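Local coordinates for hypothetical protein TTHA1606 (Thermus thermophilus, PDB 2YYB), which is of unknown function but, as a member of the GTP cyclohydrolase I type 2/NIF3 family, probably binds divalent metal ions, at residues 63-68 with 95-100; 26-31 with 90-95. All coordinates share one frame; numbering follows the deposited sequence.

Interaction 1 (63-68 with 95-100); sequences VHHGLF and AAHLPL
The carbonyl oxygen of Val63 is gripped by two consecutive residues of the facing strand end: Ala96 N donates a nearly straight hydrogen bond to Val63 O (3.0 Å), and Ala95 CA adds a CA-H...O contact to the same oxygen. This is the last rung between parallel strands 60-63 and 92-95, and Val63 CG2 rests beside Ala95 CB (4.1 Å) on the same face of the sheet. One residue further on, Ala96 O is met by His64 twice, through a CA-H...O contact and through a weak hydrogen bond from ND1 (3.0 Å), bent to 125° at the hydrogen. The imidazole reaches across because CG stands anti to the backbone N (chi1 -179°), while Leu100 CD1 lies against its ND1 side at 3.8 Å. His97 presents a ring edge to the face of His64 in an offset edge-to-face pair, planes at 70° and centroids 5.3 Å apart. The rotation of the His97 ring is set from outside by Asp22, hydrogen-bonded to its ND1. His65 completes the aromatic cluster, its ring turned obliquely to that of His97. Beyond the cluster, His64 NE2 makes weak hydrogen bonds to Asp101 and Glu214, and His65 NE2 makes another to Glu214. An alanine in place of His64 would probably leave the His97 ring edge without the face it meets and deprive Asp101 and Glu214 of a shared polar neighbour. His97 occupies the N-cap position of helix 98-102. Paired loops leaving the C-terminal ends of parallel strands are a classic place for a binding site, and here one of them carries His64 and His65, predicted ligands of two different divalent cations.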
ATOM      1  N   VAL A  63      -6.059   0.560  31.977  1.00 30.63           N
ATOM      2  CA  VAL A  63      -5.195   1.668  31.569  1.00 30.75           C
ATOM      3  C   VAL A  63      -5.636   2.239  30.220  1.00 32.65           C
ATOM      4  O   VAL A  63      -6.232   1.528  29.398  1.00 30.81           O
ATOM      5  CB  VAL A  63      -3.712   1.225  31.478  1.00 29.53           C
ATOM      6  CG1 VAL A  63      -3.232   0.742  32.848  1.00 25.62           C
ATOM      7  CG2 VAL A  63      -3.554   0.134  30.406  1.00 25.80           C
ATOM      8  N   HIS A  64      -5.350   3.524  30.001  1.00 34.89           N
ATOM      9  CA  HIS A  64      -5.715   4.188  28.743  1.00 35.45           C
ATOM     10  C   HIS A  64      -4.653   3.854  27.695  1.00 35.36           C
ATOM     11  O   HIS A  64      -4.972   3.640  26.521  1.00 34.22           O
ATOM     12  CB  HIS A  64      -5.811   5.709  28.945  1.00 36.80           C
ATOM     13  CG  HIS A  64      -6.216   6.470  27.711  1.00 40.44           C
ATOM     14  ND1 HIS A  64      -7.409   6.254  27.054  1.00 42.13           N
ATOM     15  CD2 HIS A  64      -5.573   7.432  27.004  1.00 41.22           C
ATOM     16  CE1 HIS A  64      -7.482   7.042  25.996  1.00 41.12           C
ATOM     17  NE2 HIS A  64      -6.379   7.766  25.940  1.00 43.64           N
ATOM     18  N   HIS A  65      -3.397   3.794  28.138  1.00 34.71           N
ATOM     19  CA  HIS A  65      -2.271   3.490  27.258  1.00 36.40           C
ATOM     20  C   HIS A  65      -1.689   2.115  27.613  1.00 35.26           C
ATOM     21  O   HIS A  65      -0.920   1.987  28.574  1.00 36.35           O
ATOM     22  CB  HIS A  65      -1.192   4.577  27.404  1.00 39.53           C
ATOM     23  CG  HIS A  65      -1.645   5.948  26.993  1.00 45.08           C
ATOM     24  ND1 HIS A  65      -2.069   6.243  25.712  1.00 48.70           N
ATOM     25  CD2 HIS A  65      -1.729   7.108  27.691  1.00 46.00           C
ATOM     26  CE1 HIS A  65      -2.394   7.525  25.641  1.00 50.58           C
ATOM     27  NE2 HIS A  65      -2.196   8.071  26.828  1.00 49.92           N
ATOM     28  N   GLY A  66      -2.056   1.096  26.838  1.00 32.43           N
ATOM     29  CA  GLY A  66      -1.595  -0.251  27.103  1.00 31.17           C
ATOM     30  C   GLY A  66      -0.233  -0.667  26.577  1.00 32.55           C
ATOM     31  O   GLY A  66       0.615   0.157  26.262  1.00 32.14           O
ATOM     32  N   LEU A  67      -0.033  -1.970  26.461  1.00 34.58           N
ATOM     33  CA  LEU A  67       1.238  -2.521  26.020  1.00 38.65           C
ATOM     34  C   LEU A  67       1.415  -2.767  24.537  1.00 42.66           C
ATOM     35  O   LEU A  67       2.543  -2.782  24.047  1.00 43.30           O
ATOM     36  CB  LEU A  67       1.497  -3.840  26.738  1.00 37.97           C
ATOM     37  CG  LEU A  67       1.749  -3.799  28.237  1.00 36.94           C
ATOM     38  CD1 LEU A  67       1.847  -5.219  28.748  1.00 36.97           C
ATOM     39  CD2 LEU A  67       3.019  -3.027  28.525  1.00 33.85           C
ATOM     40  N   PHE A  68       0.314  -2.958  23.822  1.00 46.59           N
ATOM     41  CA  PHE A  68       0.386  -3.260  22.406  1.00 50.74           C
ATOM     42  C   PHE A  68      -0.051  -2.159  21.442  1.00 54.37           C
ATOM     43  O   PHE A  68      -1.031  -1.457  21.686  1.00 55.94           O
ATOM     44  CB  PHE A  68      -0.411  -4.535  22.151  1.00 49.93           C
ATOM     45  CG  PHE A  68       0.101  -5.720  22.917  1.00 51.18           C
ATOM     46  CD1 PHE A  68       1.358  -6.251  22.641  1.00 50.58           C
ATOM     47  CD2 PHE A  68      -0.644  -6.273  23.951  1.00 49.60           C
ATOM     48  CE1 PHE A  68       1.857  -7.304  23.382  1.00 49.40           C
ATOM     49  CE2 PHE A  68      -0.141  -7.332  24.698  1.00 47.76           C
ATOM     50  CZ  PHE A  68       1.104  -7.843  24.414  1.00 48.38           C
ATOM     51  N   ALA A  95      -6.821  -2.729  28.452  1.00 30.48           N
ATOM     52  CA  ALA A  95      -6.474  -1.441  27.869  1.00 32.92           C
ATOM     53  C   ALA A  95      -7.623  -0.861  27.033  1.00 34.41           C
ATOM     54  O   ALA A  95      -8.288  -1.586  26.282  1.00 34.74           O
ATOM     55  CB  ALA A  95      -5.180  -1.583  27.014  1.00 30.40           C
ATOM     56  N   ALA A  96      -7.852   0.442  27.183  1.00 35.59           N
ATOM     57  CA  ALA A  96      -8.909   1.150  26.449  1.00 38.59           C
ATOM     58  C   ALA A  96      -8.350   2.486  25.952  1.00 40.15           C
ATOM     59  O   ALA A  96      -8.204   3.432  26.727  1.00 38.16           O
ATOM     60  CB  ALA A  96     -10.123   1.387  27.355  1.00 37.63           C
ATOM     61  N   HIS A  97      -8.045   2.549  24.654  1.00 43.11           N
ATOM     62  CA  HIS A  97      -7.465   3.745  24.044  1.00 44.79           C
ATOM     63  C   HIS A  97      -8.488   4.748  23.484  1.00 45.88           C
ATOM     64  O   HIS A  97      -9.083   5.534  24.234  1.00 43.47           O
ATOM     65  CB  HIS A  97      -6.508   3.333  22.930  1.00 46.58           C
ATOM     66  CG  HIS A  97      -5.643   4.447  22.437  1.00 50.49           C
ATOM     67  ND1 HIS A  97      -4.924   4.364  21.266  1.00 51.93           N
ATOM     68  CD2 HIS A  97      -5.343   5.652  22.980  1.00 53.14           C
ATOM     69  CE1 HIS A  97      -4.215   5.468  21.108  1.00 54.24           C
ATOM     70  NE2 HIS A  97      -4.450   6.267  22.136  1.00 55.08           N
ATOM     71  N   LEU A  98      -8.679   4.725  22.165  1.00 45.75           N
ATOM     72  CA  LEU A  98      -9.613   5.649  21.537  1.00 46.75           C
ATOM     73  C   LEU A  98     -11.025   5.556  22.117  1.00 46.56           C
ATOM     74  O   LEU A  98     -11.652   6.575  22.398  1.00 46.03           O
ATOM     75  CB  LEU A  98      -9.670   5.423  20.017  1.00 46.75           C
ATOM     76  CG  LEU A  98      -8.417   5.739  19.184  1.00 49.11           C
ATOM     77  CD1 LEU A  98      -8.735   5.503  17.710  1.00 49.41           C
ATOM     78  CD2 LEU A  98      -7.964   7.173  19.401  1.00 48.27           C
ATOM     79  N   PRO A  99     -11.538   4.332  22.315  1.00 45.76           N
ATOM     80  CA  PRO A  99     -12.887   4.177  22.860  1.00 44.91           C
ATOM     81  C   PRO A  99     -13.106   4.799  24.234  1.00 44.60           C
ATOM     82  O   PRO A  99     -14.219   5.214  24.550  1.00 45.06           O
ATOM     83  CB  PRO A  99     -13.095   2.666  22.835  1.00 43.82           C
ATOM     84  CG  PRO A  99     -11.723   2.137  22.982  1.00 46.04           C
ATOM     85  CD  PRO A  99     -10.911   3.021  22.093  1.00 46.31           C
ATOM     86  N   LEU A 100     -12.053   4.877  25.045  1.00 43.65           N
ATOM     87  CA  LEU A 100     -12.175   5.476  26.370  1.00 43.37           C
ATOM     88  C   LEU A 100     -12.069   6.976  26.169  1.00 44.12           C
ATOM     89  O   LEU A 100     -12.583   7.763  26.961  1.00 45.06           O
ATOM     90  CB  LEU A 100     -11.042   5.015  27.297  1.00 42.51           C
ATOM     91  CG  LEU A 100     -11.295   4.907  28.809  1.00 43.28           C
ATOM     92  CD1 LEU A 100      -9.963   5.045  29.559  1.00 42.09           C
ATOM     93  CD2 LEU A 100     -12.262   5.970  29.279  1.00 41.80           C
TER

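Interaction 2 (26-31 with 90-95); sequences NGLQVE and GINLYA
Tyr94 lies along the backbone of Gly27 from its CB outward. CB and CG pass near Gly27 O, which sits over one face of the ring toward its rim, 3.6 Å above the plane. CD1 then meets Gly27 C at 3.4 Å, CE1 reaches Gly27 CA at 3.5 Å, and CZ continues beside that CA. At the tip, OH leaves the strand pair for a hydrogen bond to Asp11 on helix 3-13. With CG anti to the backbone N (chi1 -174°), the ring runs alongside the neighbouring strand. At the backbone angles of Gly27 (phi 115°), any side chain would run into the carbonyl oxygen of Asn26. On the opposite face of the sheet, the amide of Gln29 packs over Ala95 CB, its NE2 hydrogen-bonded to Leu25 O and its OE1 to Leu67 N, while Val30 CB touches Leu93 CB (3.8 Å). Leu93 O accepts from both Gln29 N (2.7 Å) and Val30 N (3.2 Å), the latter on a lone pair. Further along, a water donates to Glu31 O and Ile91 O. The backbones of Gln29 and Glu31 also bond to the second subunit. With Gln29 and Val30 both facing Leu93, the antiparallel pair contains a classic beta bulge.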
ATOM      1  N   ASN A  26      -7.145  -2.887  21.899  1.00 42.93           N
ATOM      2  CA  ASN A  26      -8.133  -2.597  22.927  1.00 42.42           C
ATOM      3  C   ASN A  26      -8.765  -3.864  23.499  1.00 42.86           C
ATOM      4  O   ASN A  26      -9.019  -4.831  22.769  1.00 44.13           O
ATOM      5  CB  ASN A  26      -9.202  -1.652  22.367  1.00 41.85           C
ATOM      6  CG  ASN A  26      -8.655  -0.239  22.098  1.00 43.98           C
ATOM      7  OD1 ASN A  26      -9.130   0.458  21.199  1.00 45.32           O
ATOM      8  ND2 ASN A  26      -7.659   0.182  22.882  1.00 42.26           N
ATOM      9  N   GLY A  27      -9.002  -3.856  24.812  1.00 41.74           N
ATOM     10  CA  GLY A  27      -9.589  -5.005  25.488  1.00 38.68           C
ATOM     11  C   GLY A  27      -8.617  -5.614  26.483  1.00 36.58           C
ATOM     12  O   GLY A  27      -7.710  -4.940  26.951  1.00 36.37           O
ATOM     13  N   LEU A  28      -8.803  -6.887  26.808  1.00 35.69           N
ATOM     14  CA  LEU A  28      -7.914  -7.561  27.746  1.00 36.13           C
ATOM     15  C   LEU A  28      -6.577  -7.834  27.072  1.00 36.12           C
ATOM     16  O   LEU A  28      -6.501  -8.643  26.156  1.00 37.47           O
ATOM     17  CB  LEU A  28      -8.525  -8.888  28.220  1.00 34.17           C
ATOM     18  CG  LEU A  28      -7.720  -9.688  29.253  1.00 33.30           C
ATOM     19  CD1 LEU A  28      -7.656  -8.964  30.589  1.00 31.62           C
ATOM     20  CD2 LEU A  28      -8.376 -11.032  29.438  1.00 33.33           C
ATOM     21  N   GLN A  29      -5.519  -7.174  27.531  1.00 35.28           N
ATOM     22  CA  GLN A  29      -4.204  -7.367  26.936  1.00 34.46           C
ATOM     23  C   GLN A  29      -3.400  -8.451  27.628  1.00 33.28           C
ATOM     24  O   GLN A  29      -2.618  -9.125  26.985  1.00 34.13           O
ATOM     25  CB  GLN A  29      -3.404  -6.060  26.949  1.00 34.94           C
ATOM     26  CG  GLN A  29      -4.098  -4.903  26.263  1.00 33.71           C
ATOM     27  CD  GLN A  29      -3.125  -3.798  25.856  1.00 34.08           C
ATOM     28  OE1 GLN A  29      -2.198  -3.463  26.603  1.00 30.39           O
ATOM     29  NE2 GLN A  29      -3.342  -3.221  24.672  1.00 30.56           N
ATOM     30  N   VAL A  30      -3.564  -8.597  28.940  1.00 32.25           N
ATOM     31  CA  VAL A  30      -2.853  -9.636  29.678  1.00 29.93           C
ATOM     32  C   VAL A  30      -3.808 -10.268  30.666  1.00 30.65           C
ATOM     33  O   VAL A  30      -4.451  -9.583  31.460  1.00 30.70           O
ATOM     34  CB  VAL A  30      -1.613  -9.089  30.439  1.00 30.17           C
ATOM     35  CG1 VAL A  30      -0.914 -10.228  31.176  1.00 27.94           C
ATOM     36  CG2 VAL A  30      -0.640  -8.433  29.468  1.00 27.75           C
ATOM     37  N   GLU A  31      -3.907 -11.588  30.604  1.00 31.15           N
ATOM     38  CA  GLU A  31      -4.803 -12.337  31.470  1.00 31.25           C
ATOM     39  C   GLU A  31      -4.209 -12.546  32.873  1.00 32.00           C
ATOM     40  O   GLU A  31      -2.999 -12.684  33.024  1.00 31.60           O
ATOM     41  CB  GLU A  31      -5.124 -13.672  30.794  1.00 30.62           C
ATOM     42  CG  GLU A  31      -6.036 -14.612  31.574  1.00 29.86           C
ATOM     43  CD  GLU A  31      -6.141 -15.977  30.900  1.00 29.09           C
ATOM     44  OE1 GLU A  31      -6.751 -16.059  29.815  1.00 28.37           O
ATOM     45  OE2 GLU A  31      -5.598 -16.964  31.443  1.00 28.30           O
ATOM     46  N   GLY A  90      -1.204 -12.004  39.587  1.00 27.21           N
ATOM     47  CA  GLY A  90      -2.463 -12.454  39.012  1.00 27.84           C
ATOM     48  C   GLY A  90      -3.282 -11.281  38.521  1.00 29.02           C
ATOM     49  O   GLY A  90      -4.504 -11.325  38.508  1.00 29.60           O
ATOM     50  N   ILE A  91      -2.592 -10.229  38.096  1.00 29.61           N
ATOM     51  CA  ILE A  91      -3.230  -9.004  37.624  1.00 29.74           C
ATOM     52  C   ILE A  91      -3.700  -9.072  36.170  1.00 29.77           C
ATOM     53  O   ILE A  91      -2.939  -9.456  35.285  1.00 31.03           O
ATOM     54  CB  ILE A  91      -2.252  -7.817  37.780  1.00 29.41           C
ATOM     55  CG1 ILE A  91      -1.871  -7.669  39.251  1.00 27.16           C
ATOM     56  CG2 ILE A  91      -2.875  -6.528  37.198  1.00 30.89           C
ATOM     57  CD1 ILE A  91      -0.717  -6.726  39.527  1.00 26.14           C
ATOM     58  N   ASN A  92      -4.958  -8.713  35.937  1.00 28.46           N
ATOM     59  CA  ASN A  92      -5.509  -8.693  34.587  1.00 28.33           C
ATOM     60  C   ASN A  92      -5.223  -7.288  34.061  1.00 28.59           C
ATOM     61  O   ASN A  92      -5.390  -6.314  34.798  1.00 28.86           O
ATOM     62  CB  ASN A  92      -7.025  -8.897  34.599  1.00 27.33           C
ATOM     63  CG  ASN A  92      -7.435 -10.297  34.985  1.00 28.09           C
ATOM     64  OD1 ASN A  92      -7.252 -11.262  34.235  1.00 27.62           O
ATOM     65  ND2 ASN A  92      -8.015 -10.416  36.163  1.00 29.61           N
ATOM     66  N   LEU A  93      -4.777  -7.183  32.807  1.00 27.36           N
ATOM     67  CA  LEU A  93      -4.488  -5.884  32.194  1.00 24.60           C
ATOM     68  C   LEU A  93      -5.491  -5.659  31.091  1.00 25.47           C
ATOM     69  O   LEU A  93      -5.519  -6.426  30.119  1.00 24.40           O
ATOM     70  CB  LEU A  93      -3.088  -5.834  31.576  1.00 20.85           C
ATOM     71  CG  LEU A  93      -2.722  -4.417  31.115  1.00 19.35           C
ATOM     72  CD1 LEU A  93      -2.686  -3.485  32.320  1.00 16.25           C
ATOM     73  CD2 LEU A  93      -1.387  -4.407  30.407  1.00 19.09           C
ATOM     74  N   TYR A  94      -6.313  -4.621  31.261  1.00 25.48           N
ATOM     75  CA  TYR A  94      -7.343  -4.250  30.290  1.00 27.29           C
ATOM     76  C   TYR A  94      -7.012  -2.841  29.759  1.00 30.03           C
ATOM     77  O   TYR A  94      -6.931  -1.862  30.527  1.00 31.95           O
ATOM     78  CB  TYR A  94      -8.727  -4.247  30.953  1.00 26.25           C
ATOM     79  CG  TYR A  94      -9.862  -4.022  29.983  1.00 27.30           C
ATOM     80  CD1 TYR A  94     -10.465  -5.091  29.339  1.00 29.59           C
ATOM     81  CD2 TYR A  94     -10.307  -2.741  29.682  1.00 28.39           C
ATOM     82  CE1 TYR A  94     -11.498  -4.894  28.405  1.00 33.44           C
ATOM     83  CE2 TYR A  94     -11.330  -2.523  28.761  1.00 31.51           C
ATOM     84  CZ  TYR A  94     -11.929  -3.606  28.124  1.00 33.49           C
ATOM     85  OH  TYR A  94     -12.979  -3.419  27.246  1.00 34.08           O
ATOM     86  N   ALA A  95      -6.821  -2.729  28.452  1.00 30.48           N
ATOM     87  CA  ALA A  95      -6.474  -1.441  27.869  1.00 32.92           C
ATOM     88  C   ALA A  95      -7.623  -0.861  27.033  1.00 34.41           C
ATOM     89  O   ALA A  95      -8.288  -1.586  26.282  1.00 34.74           O
ATOM     90  CB  ALA A  95      -5.180  -1.583  27.014  1.00 30.40           C
TER
HETATM   91  O   HOH W   1      -1.292 -11.699  34.815  1.00 18.70           O

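Interactions 1 and 2 lie about 10 Å apart, centre to centre, and share Ala95; interaction 2 lies within the mixed sheet and interaction 1 at the C-terminal ends of two of its strands. Strand 92-95 is common ground: strand 27-30 runs antiparallel on one side of it, strand 60-63 parallel on the other. Along the chain the segments alternate, 26-31, 63-68, 90-95 and 95-100, with helix 77-88 providing the beta-alpha-beta crossover between the parallel strands. Direct bridges tie the contacts together, among them a probable hydrogen bond from Leu67 N to Gln29 OE1. Interaction 2 includes the strand outermost within the chain, which bonds to a second subunit; interaction 1 carries two predicted metal ligands.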